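Local coordinates for nitrilotriacetate monooxygenase (Burkholderia pseudomallei, PDB 3SDO), which probably acts as an FMN-dependent monooxygenase of the NtaA/SnaA/DszA family, inserting oxygen from molecular oxygen into its substrate, at residues Glu78-Leu83 with Arg111-Leu116; Val88-Ile93 with Gly121-Trp126; Thr430-Asp433 with Tyr439-Ser442. All coordinates share one frame; numbering follows the deposited sequence.

Contact 1: residues Glu78-Leu83 with Arg111-Leu116; sequences EPISLL and RQFASL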
loop_
_atom_site.group_PDB
_atom_site.type_symbol
_atom_site.label_atom_id
_atom_site.label_comp_id
_atom_site.label_asym_id
_atom_site.label_seq_id
_atom_site.Cartn_x
_atom_site.Cartn_y
_atom_site.Cartn_z
ATOM N N GLU A 78 3.652 3.976 3.459
ATOM C CA GLU A 78 2.944 2.741 3.764
ATOM C C GLU A 78 3.309 1.700 2.669
ATOM O O GLU A 78 3.457 2.069 1.493
ATOM C CB GLU A 78 1.444 3.031 3.852
ATOM C CG GLU A 78 0.578 1.827 4.116
ATOM C CD GLU A 78 0.341 0.984 2.887
ATOM O OE1 GLU A 78 0.332 1.527 1.753
ATOM O OE2 GLU A 78 0.141 -0.231 3.073
ATOM N N PRO A 79 3.500 0.404 3.046
ATOM C CA PRO A 79 4.118 -0.531 2.080
ATOM C C PRO A 79 3.340 -0.910 0.817
ATOM O O PRO A 79 3.956 -1.011 -0.231
ATOM C CB PRO A 79 4.392 -1.783 2.915
ATOM C CG PRO A 79 4.509 -1.260 4.329
ATOM C CD PRO A 79 3.436 -0.192 4.384
ATOM N N ILE A 80 2.027 -1.140 0.886
ATOM C CA ILE A 80 1.289 -1.549 -0.324
ATOM C C ILE A 80 1.348 -0.430 -1.364
ATOM O O ILE A 80 1.638 -0.696 -2.538
ATOM C CB ILE A 80 -0.167 -1.927 -0.036
ATOM C CG1 ILE A 80 -0.228 -3.162 0.855
ATOM C CG2 ILE A 80 -0.977 -2.132 -1.358
ATOM C CD1 ILE A 80 0.262 -4.446 0.169
ATOM N N SER A 81 1.048 0.802 -0.940
ATOM C CA SER A 81 1.144 1.954 -1.822
ATOM C C SER A 81 2.568 2.123 -2.378
ATOM O O SER A 81 2.752 2.279 -3.585
ATOM C CB SER A 81 0.702 3.258 -1.139
ATOM O OG SER A 81 1.376 3.494 0.093
ATOM N N LEU A 82 3.571 2.102 -1.506
ATOM C CA LEU A 82 4.951 2.317 -1.963
ATOM C C LEU A 82 5.383 1.232 -2.957
ATOM O O LEU A 82 5.944 1.530 -4.018
ATOM C CB LEU A 82 5.923 2.396 -0.764
ATOM C CG LEU A 82 7.426 2.533 -1.096
ATOM C CD1 LEU A 82 7.762 3.773 -1.907
ATOM C CD2 LEU A 82 8.259 2.492 0.198
ATOM N N LEU A 83 5.108 -0.024 -2.626
ATOM C CA LEU A 83 5.566 -1.131 -3.451
ATOM C C LEU A 83 4.851 -1.171 -4.809
ATOM O O LEU A 83 5.454 -1.530 -5.831
ATOM C CB LEU A 83 5.388 -2.447 -2.692
ATOM C CG LEU A 83 6.416 -2.647 -1.565
ATOM C CD1 LEU A 83 6.052 -3.899 -0.747
ATOM C CD2 LEU A 83 7.856 -2.755 -2.096
ATOM N N ARG A 111 -6.223 -9.402 -0.792
ATOM C CA ARG A 111 -6.503 -8.583 -1.977
ATOM C C ARG A 111 -5.377 -7.628 -2.292
ATOM O O ARG A 111 -4.996 -7.491 -3.448
ATOM C CB ARG A 111 -7.781 -7.742 -1.803
ATOM C CG ARG A 111 -9.103 -8.503 -1.824
ATOM C CD ARG A 111 -10.267 -7.533 -1.873
ATOM N NE ARG A 111 -10.354 -6.839 -3.155
ATOM C CZ ARG A 111 -10.832 -5.610 -3.335
ATOM N NH1 ARG A 111 -11.242 -4.870 -2.313
ATOM N NH2 ARG A 111 -10.869 -5.104 -4.557
ATOM N N GLN A 112 -4.837 -6.966 -1.274
ATOM C CA GLN A 112 -3.853 -5.930 -1.517
ATOM C C GLN A 112 -2.557 -6.539 -1.989
ATOM O O GLN A 112 -2.005 -6.079 -2.987
ATOM C CB GLN A 112 -3.661 -5.007 -0.297
ATOM C CG GLN A 112 -4.882 -4.153 -0.018
ATOM C CD GLN A 112 -4.639 -3.066 1.008
ATOM O OE1 GLN A 112 -3.935 -3.269 1.989
ATOM N NE2 GLN A 112 -5.226 -1.896 0.780
ATOM N N PHE A 113 -2.097 -7.606 -1.334
ATOM C CA PHE A 113 -0.924 -8.341 -1.828
ATOM C C PHE A 113 -1.138 -9.062 -3.180
ATOM O O PHE A 113 -0.221 -9.067 -4.009
ATOM C CB PHE A 113 -0.361 -9.312 -0.771
ATOM C CG PHE A 113 0.503 -8.643 0.245
ATOM C CD1 PHE A 113 1.789 -8.222 -0.081
ATOM C CD2 PHE A 113 0.041 -8.400 1.518
ATOM C CE1 PHE A 113 2.590 -7.607 0.856
ATOM C CE2 PHE A 113 0.855 -7.760 2.444
ATOM C CZ PHE A 113 2.133 -7.358 2.081
ATOM N N ALA A 114 -2.319 -9.645 -3.412
ATOM C CA ALA A 114 -2.624 -10.280 -4.729
ATOM C C ALA A 114 -2.622 -9.262 -5.883
ATOM O O ALA A 114 -2.188 -9.571 -6.994
ATOM C CB ALA A 114 -3.944 -11.018 -4.694
ATOM N N SER A 115 -3.061 -8.044 -5.587
ATOM C CA SER A 115 -3.143 -6.983 -6.581
ATOM C C SER A 115 -1.737 -6.471 -6.894
ATOM O O SER A 115 -1.379 -6.301 -8.061
ATOM C CB SER A 115 -4.111 -5.883 -6.100
ATOM O OG SER A 115 -4.272 -4.814 -7.016
ATOM N N LEU A 116 -0.931 -6.238 -5.861
ATOM C CA LEU A 116 0.488 -5.927 -6.074
ATOM C C LEU A 116 1.168 -7.021 -6.908
ATOM O O LEU A 116 1.905 -6.725 -7.864
ATOM C CB LEU A 116 1.209 -5.730 -4.728
ATOM C CG LEU A 116 2.740 -5.634 -4.711
ATOM C CD1 LEU A 116 3.197 -4.334 -5.439
ATOM C CD2 LEU A 116 3.283 -5.715 -3.258
#
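Ile80 drives its CD1 methyl onto the face of the Phe113 ring, and this is the tight part of the contact. CD1 stands 3.8 Å from the ring centroid and 6° off the ring normal, a CH-pi contact centred over the six carbons. Both side-chain torsions of Ile80 are near -65°, which carries CG1 and then CD1 across to the ring while CG2 rests against Gln112 CB at 4.1 Å. One turn on, Leu116 sends its two methyls to Leu83: CD2 lies 3.9 Å from Leu83 CB, and CD1 sits against the backbone carbonyl, 3.6 Å from Leu83 O.

The axes of these two segments, 9° apart, come no closer than 10.4 Å; the side chains bridge the gap, with Met99 of strand 94-100 touching Ile80, Gln112 and Phe113. On its other flank the contact is polar and faces the second subunit rather than bulk water. There Gln112 NE2 binds Gln112 OE1 of the second subunit, and Glu78 OE2 accepts from Gln112 NE2 of that subunit. Arg111 makes a salt bridge with Asp61 of that subunit, a residue predicted to bind FMN. Glu78 also caps its own helix: OE1 takes Ser81 N at 2.9 Å, and OE2 takes Ile80 N from above the carboxylate plane.

The chemistry thus divides: apolar and CH-pi packing joins neighbouring barrel helices, while the amides and carboxylates beside it serve the buried dimer interface.

Contact 2: residues Val88-Ile93 with Gly121-Trp126; sequences VLTSKI and GGRAGW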
loop_
_atom_site.group_PDB
_atom_site.type_symbol
_atom_site.label_atom_id
_atom_site.label_comp_id
_atom_site.label_asym_id
_atom_site.label_seq_id
_atom_site.Cartn_x
_atom_site.Cartn_y
_atom_site.Cartn_z
ATOM N N VAL A 88 5.944 -0.440 -10.943
ATOM C CA VAL A 88 5.678 0.074 -12.259
ATOM C C VAL A 88 6.902 0.859 -12.824
ATOM O O VAL A 88 7.009 1.129 -14.032
ATOM C CB VAL A 88 4.324 0.877 -12.111
ATOM C CG1 VAL A 88 4.441 2.282 -12.565
ATOM C CG2 VAL A 88 3.179 0.064 -12.674
ATOM N N LEU A 89 7.846 1.185 -11.950
ATOM C CA LEU A 89 9.065 1.860 -12.345
ATOM C C LEU A 89 10.256 0.908 -12.314
ATOM O O LEU A 89 11.382 1.337 -12.464
ATOM C CB LEU A 89 9.327 3.085 -11.443
ATOM C CG LEU A 89 8.223 4.149 -11.469
ATOM C CD1 LEU A 89 8.460 5.255 -10.433
ATOM C CD2 LEU A 89 8.060 4.783 -12.935
ATOM N N THR A 90 9.996 -0.381 -12.120
ATOM C CA THR A 90 11.026 -1.393 -12.136
ATOM C C THR A 90 10.503 -2.513 -13.027
ATOM O O THR A 90 9.423 -2.399 -13.597
ATOM C CB THR A 90 11.350 -1.912 -10.706
ATOM O OG1 THR A 90 10.159 -2.412 -10.057
ATOM C CG2 THR A 90 11.993 -0.812 -9.842
ATOM N N SER A 91 11.251 -3.598 -13.147
ATOM C CA SER A 91 10.801 -4.721 -13.966
ATOM C C SER A 91 11.080 -6.125 -13.396
ATOM O O SER A 91 10.318 -7.051 -13.677
ATOM C CB SER A 91 11.388 -4.589 -15.376
ATOM O OG SER A 91 12.789 -4.519 -15.317
ATOM N N LYS A 92 12.150 -6.300 -12.623
ATOM C CA LYS A 92 12.559 -7.647 -12.171
ATOM C C LYS A 92 12.587 -7.779 -10.668
ATOM O O LYS A 92 12.325 -8.863 -10.132
ATOM C CB LYS A 92 13.995 -7.985 -12.605
ATOM C CG LYS A 92 14.287 -8.092 -14.041
ATOM C CD LYS A 92 15.743 -8.646 -14.248
ATOM C CE LYS A 92 15.823 -10.182 -13.975
ATOM N NZ LYS A 92 16.968 -10.908 -14.661
ATOM N N ILE A 93 12.994 -6.715 -9.982
ATOM C CA ILE A 93 13.263 -6.810 -8.558
ATOM C C ILE A 93 11.996 -7.169 -7.762
ATOM O O ILE A 93 10.899 -6.665 -8.029
ATOM C CB ILE A 93 13.951 -5.556 -8.025
ATOM C CG1 ILE A 93 14.556 -5.800 -6.635
ATOM C CG2 ILE A 93 12.969 -4.373 -7.970
ATOM C CD1 ILE A 93 15.614 -4.742 -6.234
ATOM N N GLY A 121 3.542 -8.586 -12.074
ATOM C CA GLY A 121 3.928 -9.770 -12.850
ATOM C C GLY A 121 4.561 -10.873 -12.003
ATOM O O GLY A 121 5.408 -11.639 -12.488
ATOM N N GLY A 122 4.146 -10.973 -10.752
ATOM C CA GLY A 122 4.579 -12.055 -9.878
ATOM C C GLY A 122 5.819 -11.762 -9.070
ATOM O O GLY A 122 6.686 -12.633 -8.920
ATOM N N ARG A 123 5.911 -10.553 -8.509
ATOM C CA ARG A 123 7.079 -10.157 -7.754
ATOM C C ARG A 123 6.791 -9.776 -6.297
ATOM O O ARG A 123 7.680 -9.280 -5.608
ATOM C CB ARG A 123 7.746 -8.969 -8.462
ATOM C CG ARG A 123 8.350 -9.308 -9.802
ATOM C CD ARG A 123 9.146 -8.109 -10.353
ATOM N NE ARG A 123 8.284 -7.066 -10.930
ATOM C CZ ARG A 123 8.490 -5.748 -10.848
ATOM N NH1 ARG A 123 9.481 -5.232 -10.123
ATOM N NH2 ARG A 123 7.658 -4.920 -11.473
ATOM N N ALA A 124 5.566 -10.002 -5.825
ATOM C CA ALA A 124 5.207 -9.618 -4.456
ATOM C C ALA A 124 5.737 -10.585 -3.394
ATOM O O ALA A 124 5.847 -11.806 -3.624
ATOM C CB ALA A 124 3.696 -9.493 -4.324
ATOM N N GLY A 125 6.014 -10.037 -2.218
ATOM C CA GLY A 125 6.321 -10.825 -1.017
ATOM C C GLY A 125 5.651 -10.187 0.185
ATOM O O GLY A 125 5.489 -8.966 0.233
ATOM N N TRP A 126 5.204 -11.003 1.141
ATOM C CA TRP A 126 4.598 -10.480 2.362
ATOM C C TRP A 126 5.441 -10.926 3.530
ATOM O O TRP A 126 5.627 -12.136 3.725
ATOM C CB TRP A 126 3.138 -10.975 2.526
ATOM C CG TRP A 126 2.475 -10.693 3.871
ATOM C CD1 TRP A 126 2.763 -9.687 4.729
ATOM C CD2 TRP A 126 1.377 -11.423 4.468
ATOM N NE1 TRP A 126 1.936 -9.745 5.835
ATOM C CE2 TRP A 126 1.085 -10.807 5.701
ATOM C CE3 TRP A 126 0.633 -12.544 4.083
ATOM C CZ2 TRP A 126 0.090 -11.282 6.558
ATOM C CZ3 TRP A 126 -0.359 -13.008 4.916
ATOM C CH2 TRP A 126 -0.618 -12.382 6.151
#
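Arg123 reaches into the curve of the 88-93 loop and carries nearly the whole contact, its NH1 giving both of the hydrogen bonds between the segments. One goes to Thr90 OG1 at 2.9 Å, almost straight at 170° and in the guanidinium plane. The other meets Ile93 O, also at 2.9 Å, on a lone pair in the carbonyl plane; it is slightly more bent and tilts 16° from the guanidinium. With chi3 at -78° the arginine chain bends after CG, turning the planar group so that its NH1 edge lies between these two acceptors.

Packing of a polar kind fills the rest. Ser91 O hangs over one face of the guanidinium, offset to the rim, and although it is 3.4 Å from Arg123 NE the angle is too poor for a bond. Lys92 O and Ile93 O close on the CD methylene, Lys92 O at 3.3 Å from Arg123 CD.

Bonds to neighbouring residues complete the clamp: Arg123 NH2 donates to Ala87 O and NE to Ser120 O, while Thr90 OG1 is also bonded to Leu86 O. Glu50 OE2 accepts from the backbone N of Ser91, Lys92 and Ile93, gathering the loop.

Gly121, with positive phi, ends helix 106-119 in a Schellman motif. The contact joins two successive helix-to-strand turns that lead into the parallel strands 94-100 and 124-129, as in the TIM-barrel fold of the luciferase-like family.

Contact 3: residues Thr430-Asp433 with Tyr439-Ser442; sequences TLRD and YKES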
loop_
_atom_site.group_PDB
_atom_site.type_symbol
_atom_site.label_atom_id
_atom_site.label_comp_id
_atom_site.label_asym_id
_atom_site.label_seq_id
_atom_site.Cartn_x
_atom_site.Cartn_y
_atom_site.Cartn_z
ATOM N N THR A 430 9.867 -13.956 -12.059
ATOM C CA THR A 430 9.167 -13.792 -10.777
ATOM C C THR A 430 10.128 -13.746 -9.590
ATOM O O THR A 430 11.292 -14.121 -9.710
ATOM C CB THR A 430 8.191 -14.966 -10.559
ATOM O OG1 THR A 430 8.933 -16.174 -10.416
ATOM C CG2 THR A 430 7.167 -15.131 -11.748
ATOM N N LEU A 431 9.616 -13.333 -8.433
ATOM C CA LEU A 431 10.370 -13.428 -7.198
ATOM C C LEU A 431 10.746 -14.885 -6.859
ATOM O O LEU A 431 11.898 -15.165 -6.564
ATOM C CB LEU A 431 9.630 -12.780 -6.026
ATOM C CG LEU A 431 10.437 -12.740 -4.708
ATOM C CD1 LEU A 431 11.882 -12.247 -4.958
ATOM C CD2 LEU A 431 9.697 -11.840 -3.650
ATOM N N ARG A 432 9.793 -15.808 -6.940
ATOM C CA ARG A 432 10.111 -17.250 -6.812
ATOM C C ARG A 432 11.277 -17.668 -7.743
ATOM O O ARG A 432 12.244 -18.292 -7.293
ATOM C CB ARG A 432 8.867 -18.113 -7.031
ATOM C CG ARG A 432 7.861 -17.973 -5.873
ATOM C CD ARG A 432 6.657 -18.924 -5.984
ATOM N NE ARG A 432 5.681 -18.513 -4.993
ATOM C CZ ARG A 432 5.705 -18.872 -3.718
ATOM N NH1 ARG A 432 6.603 -19.729 -3.279
ATOM N NH2 ARG A 432 4.818 -18.366 -2.876
ATOM N N ASP A 433 11.199 -17.301 -9.019
ATOM C CA ASP A 433 12.282 -17.591 -9.976
ATOM C C ASP A 433 13.657 -17.097 -9.500
ATOM O O ASP A 433 14.666 -17.830 -9.591
ATOM C CB ASP A 433 12.033 -16.917 -11.322
ATOM C CG ASP A 433 10.886 -17.510 -12.111
ATOM O OD1 ASP A 433 10.462 -18.678 -11.879
ATOM O OD2 ASP A 433 10.419 -16.771 -13.020
ATOM N N TYR A 439 7.296 -22.561 -8.605
ATOM C CA TYR A 439 5.974 -21.979 -8.813
ATOM C C TYR A 439 4.995 -22.550 -7.785
ATOM O O TYR A 439 4.977 -23.746 -7.534
ATOM C CB TYR A 439 5.506 -22.244 -10.261
ATOM C CG TYR A 439 4.108 -21.758 -10.519
ATOM C CD1 TYR A 439 3.007 -22.613 -10.356
ATOM C CD2 TYR A 439 3.862 -20.429 -10.855
ATOM C CE1 TYR A 439 1.716 -22.155 -10.556
ATOM C CE2 TYR A 439 2.587 -19.973 -11.070
ATOM C CZ TYR A 439 1.522 -20.828 -10.913
ATOM O OH TYR A 439 0.264 -20.350 -11.112
ATOM N N LYS A 440 4.198 -21.688 -7.170
ATOM C CA LYS A 440 3.264 -22.120 -6.138
ATOM C C LYS A 440 1.953 -22.612 -6.759
ATOM O O LYS A 440 1.094 -21.805 -7.104
ATOM C CB LYS A 440 3.001 -20.971 -5.171
ATOM C CG LYS A 440 2.078 -21.317 -4.013
ATOM C CD LYS A 440 2.833 -21.811 -2.809
ATOM C CE LYS A 440 1.883 -22.208 -1.671
ATOM N NZ LYS A 440 2.477 -21.841 -0.356
ATOM N N GLU A 441 1.801 -23.932 -6.901
ATOM C CA GLU A 441 0.552 -24.504 -7.415
ATOM C C GLU A 441 -0.592 -24.304 -6.422
ATOM O O GLU A 441 -0.381 -24.349 -5.200
ATOM C CB GLU A 441 0.659 -26.016 -7.700
ATOM C CG GLU A 441 1.579 -26.401 -8.849
ATOM C CD GLU A 441 1.057 -26.016 -10.225
ATOM O OE1 GLU A 441 -0.170 -25.863 -10.401
ATOM O OE2 GLU A 441 1.888 -25.888 -11.154
ATOM N N SER A 442 -1.798 -24.109 -6.954
ATOM C CA SER A 442 -2.978 -24.063 -6.135
ATOM C C SER A 442 -3.136 -25.390 -5.402
ATOM O O SER A 442 -2.832 -26.459 -5.957
ATOM C CB SER A 442 -4.228 -23.788 -6.975
ATOM O OG SER A 442 -5.410 -24.005 -6.224
HETATM O O HOH W 1 4.218 -19.384 -0.358
#
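Lys440 lays its CB methylene over one face of the Arg432 guanidinium, 3.6 Å above the plane and offset toward the rim, nearest to Arg432 NE. The aliphatic chain then continues past the same group, CD coming to 4.0 Å from Arg432 NH2. Nearer the backbone, Arg432 CD approaches Tyr439 CA at 4.2 Å.

The ends of the two basic chains stay apart, with Arg432 NH2 and Lys440 NZ 4.9 Å from each other. A water joins them as acceptor from both; it lies in the guanidinium plane, 2.8 Å from Arg432 NH2. Arg432 is extended to NE, then turned by chi4 of -84°, which puts a guanidinium face toward Lys440 CB; NH2 also donates to Gln213 O, with a weak, long ion pair to Asp234.

Further out, a capping box closes the helix start that carries Arg432: Asp433 N binds Thr430 OG1 at 2.9 Å, and Thr430 N binds Asp433 OD2. Arg432 packs on Val215 of strand 215-218, so the tail after helix 431-435 is brought against it, away from the annotated sites. Tyr439 OH is tied to Asp170.

The water, accepting from both chains, and Gln213 O, accepting from Arg432 NH2, would probably ease the like charges.

How the contacts relate
Contacts 1 and 2 adjoin, their centres about 11 Å apart, and their segments alternate along the chain: helices 79-88 and 106-119 pack in contact 1, and the turns that follow them meet in contact 2. They touch directly, Leu116 CD2 lying 3.9 Å from Ala124 CB, and Phe113 stacks on Trp126. Contact 3, about 13 Å from contact 2 between centres, joins it through a probable hydrogen bond from Leu431 N to Gly122 O at 3.1 Å; it does not touch contact 1. The predicted FMN site is closest to contact 1, whose Phe113 side chain is about 7 Å from that of Thr98; contacts 2 and 3 lie away from it.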